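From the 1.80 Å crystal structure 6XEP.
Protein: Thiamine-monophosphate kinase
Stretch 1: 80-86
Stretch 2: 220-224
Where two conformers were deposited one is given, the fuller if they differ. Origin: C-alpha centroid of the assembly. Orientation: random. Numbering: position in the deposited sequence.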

ATOM      1  N   LEU A  80      -5.163  -8.431   7.931  1.00 12.23           N
ATOM      2  CA  LEU A  80      -5.320  -9.868   8.051  1.00 12.02           C
ATOM      3  C   LEU A  80      -6.778 -10.240   8.267  1.00 13.88           C
ATOM      4  O   LEU A  80      -7.225 -11.287   7.795  1.00 14.57           O
ATOM      5  CB  LEU A  80      -4.458 -10.393   9.193  1.00 13.24           C
ATOM      6  CG  LEU A  80      -2.954 -10.363   8.949  1.00 13.96           C
ATOM      7  CD1 LEU A  80      -2.199 -10.883  10.180  1.00 14.87           C
ATOM      8  CD2 LEU A  80      -2.596 -11.186   7.692  1.00 15.57           C
ATOM      9  N   SER A  81      -7.520  -9.405   8.994  1.00 15.35           N
ATOM     10  CA  SER A  81      -8.938  -9.672   9.186  1.00 11.31           C
ATOM     11  C   SER A  81      -9.692  -9.578   7.857  1.00 15.53           C
ATOM     12  O   SER A  81     -10.613 -10.365   7.601  1.00 16.79           O
ATOM     13  CB  SER A  81      -9.511  -8.698  10.209  1.00 13.02           C
ATOM     14  OG  SER A  81     -10.888  -8.957  10.385  1.00 16.77           O
ATOM     15  N   ASP A  82      -9.309  -8.615   7.007  1.00 13.83           N
ATOM     16  CA  ASP A  82      -9.876  -8.506   5.663  0.53 17.02           C
ATOM     17  C   ASP A  82      -9.603  -9.775   4.863  1.00 15.83           C
ATOM     18  O   ASP A  82     -10.490 -10.316   4.192  1.00 15.77           O
ATOM     19  CB  ASP A  82      -9.270  -7.308   4.918  0.53 18.37           C
ATOM     20  CG  ASP A  82      -9.582  -5.956   5.551  0.53 21.92           C
ATOM     21  OD1 ASP A  82     -10.462  -5.851   6.424  0.53 22.12           O
ATOM     22  OD2 ASP A  82      -8.916  -4.975   5.141  0.53 24.07           O
ATOM     23  N   LEU A  83      -8.350 -10.249   4.904  1.00 14.46           N
ATOM     24  CA  LEU A  83      -7.997 -11.467   4.180  1.00 12.22           C
ATOM     25  C   LEU A  83      -8.735 -12.668   4.745  1.00 13.08           C
ATOM     26  O   LEU A  83      -9.136 -13.559   3.994  1.00 14.43           O
ATOM     27  CB  LEU A  83      -6.487 -11.712   4.245  1.00 15.03           C
ATOM     28  CG  LEU A  83      -5.640 -10.746   3.416  1.00 16.35           C
ATOM     29  CD1 LEU A  83      -4.179 -11.115   3.532  1.00 19.17           C
ATOM     30  CD2 LEU A  83      -6.088 -10.777   1.958  1.00 15.42           C
ATOM     31  N   ALA A  84      -8.913 -12.714   6.066  1.00 12.93           N
ATOM     32  CA  ALA A  84      -9.608 -13.842   6.688  1.00 15.50           C
ATOM     33  C   ALA A  84     -11.024 -13.989   6.157  1.00 17.77           C
ATOM     34  O   ALA A  84     -11.489 -15.106   5.880  1.00 15.94           O
ATOM     35  CB  ALA A  84      -9.639 -13.660   8.205  1.00 15.98           C
ATOM     36  N   ALA A  85     -11.734 -12.869   6.019  1.00 16.74           N
ATOM     37  CA  ALA A  85     -13.121 -12.901   5.592  1.00 17.15           C
ATOM     38  C   ALA A  85     -13.253 -13.359   4.158  1.00 16.11           C
ATOM     39  O   ALA A  85     -14.352 -13.709   3.731  1.00 18.74           O
ATOM     40  CB  ALA A  85     -13.757 -11.513   5.759  1.00 18.86           C
ATOM     41  N   MET A  86     -12.155 -13.353   3.401  1.00 16.04           N
ATOM     42  CA  MET A  86     -12.149 -13.911   2.059  1.00 16.43           C
ATOM     43  C   MET A  86     -11.607 -15.330   2.020  1.00 17.18           C
ATOM     44  O   MET A  86     -11.577 -15.936   0.948  1.00 18.59           O
ATOM     45  CB  MET A  86     -11.340 -13.004   1.136  1.00 15.96           C
ATOM     46  CG  MET A  86     -12.014 -11.665   0.998  1.00 22.01           C
ATOM     47  SD  MET A  86     -11.193 -10.687  -0.244  1.00 31.31           S
ATOM     48  CE  MET A  86      -9.725 -10.201   0.627  1.00 28.74           C
ATOM     49  N   ALA A 220     -21.418 -17.822   3.188  1.00 21.74           N
ATOM     50  CA  ALA A 220     -21.041 -16.425   3.033  1.00 15.31           C
ATOM     51  C   ALA A 220     -20.341 -15.978   4.304  1.00 14.48           C
ATOM     52  O   ALA A 220     -20.558 -16.542   5.380  1.00 17.07           O
ATOM     53  CB  ALA A 220     -22.260 -15.543   2.748  1.00 20.07           C
ATOM     54  N   ALA A 221     -19.498 -14.960   4.176  1.00 12.63           N
ATOM     55  CA  ALA A 221     -18.769 -14.464   5.334  1.00 12.83           C
ATOM     56  C   ALA A 221     -18.439 -12.991   5.142  1.00 14.08           C
ATOM     57  O   ALA A 221     -18.367 -12.489   4.022  1.00 12.70           O
ATOM     58  CB  ALA A 221     -17.470 -15.266   5.567  1.00 14.61           C
ATOM     59  N   VAL A 222     -18.196 -12.314   6.263  1.00 13.39           N
ATOM     60  CA  VAL A 222     -17.781 -10.918   6.261  1.00 14.28           C
ATOM     61  C   VAL A 222     -16.998 -10.706   7.543  1.00 15.05           C
ATOM     62  O   VAL A 222     -17.236 -11.386   8.538  1.00 14.25           O
ATOM     63  CB  VAL A 222     -19.013  -9.977   6.159  1.00 14.42           C
ATOM     64  CG1 VAL A 222     -19.914 -10.113   7.399  1.00 16.31           C
ATOM     65  CG2 VAL A 222     -18.580  -8.539   5.985  1.00 21.07           C
ATOM     66  N   ASP A 223     -16.047  -9.773   7.532  1.00 14.55           N
ATOM     67  CA  ASP A 223     -15.435  -9.472   8.813  1.00 18.95           C
ATOM     68  C   ASP A 223     -16.161  -8.308   9.474  1.00 16.04           C
ATOM     69  O   ASP A 223     -16.728  -7.432   8.806  1.00 18.04           O
ATOM     70  CB  ASP A 223     -13.918  -9.259   8.711  1.00 21.63           C
ATOM     71  CG  ASP A 223     -13.523  -7.908   8.226  1.00 26.89           C
ATOM     72  OD1 ASP A 223     -14.233  -7.355   7.359  1.00 25.14           O
ATOM     73  OD2 ASP A 223     -12.442  -7.428   8.700  1.00 27.16           O
ATOM     74  N   VAL A 224     -16.243  -8.375  10.794  1.00 13.34           N
ATOM     75  CA  VAL A 224     -17.007  -7.423  11.587  1.00 11.82           C
ATOM     76  C   VAL A 224     -16.020  -6.379  12.087  1.00 14.70           C
ATOM     77  O   VAL A 224     -15.267  -6.618  13.034  1.00 12.95           O
ATOM     78  CB  VAL A 224     -17.745  -8.094  12.746  1.00 14.11           C
ATOM     79  CG1 VAL A 224     -18.624  -7.050  13.455  1.00 16.86           C
ATOM     80  CG2 VAL A 224     -18.588  -9.240  12.220  1.00 14.10           C
TER
HETATM   81  O   HOH W   1     -13.169  -5.959   5.405  1.00 34.47           O
HETATM   82  O   HOH W   2     -16.263 -12.217   2.302  1.00 19.31           O

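Asp-223 and Ala-85 carry this contact, a small one in which a helix runs nearly antiparallel to a strand, the two axes approaching to 7.1 Å. Where the two chains meet, the helix presents an alanine. Ala-85 points its CB toward the strand, and that methyl lies 3.4 Å from the backbone N of Asp-223 and 3.7 Å from the CB of Asp-223, so it rests on the strand backbone itself. The CA atoms of Ala-85 and Val-222 are 5.1 Å apart, with the Val-222 side chain directed away.

The strand's CA-to-CB bonds alternate: Ala-221 and Asp-223 face the helix, while Ala-220, Val-222 and Val-224 turn from it. One turn before Ala-85, Ser-81 also points toward the strand, and its OG donates a hydrogen bond to OD2 of Asp-223 at 2.8 Å, giving the buried carboxylate a polar partner. The same OD2 sits 3.4 Å from OD1 of Asp-82, two acceptors of like charge that cannot bond directly. Water 1 bridges the two carboxylates, donating to OD1 of Asp-82 (2.9 Å) and to OD1 of Asp-223 (2.6 Å). At the other end, the CB of Ala-221 packs 3.9 Å from the O of Ala-85. The pattern is an alanine methyl set against strand backbone, with a serine hydrogen bond and a bridging water beside it.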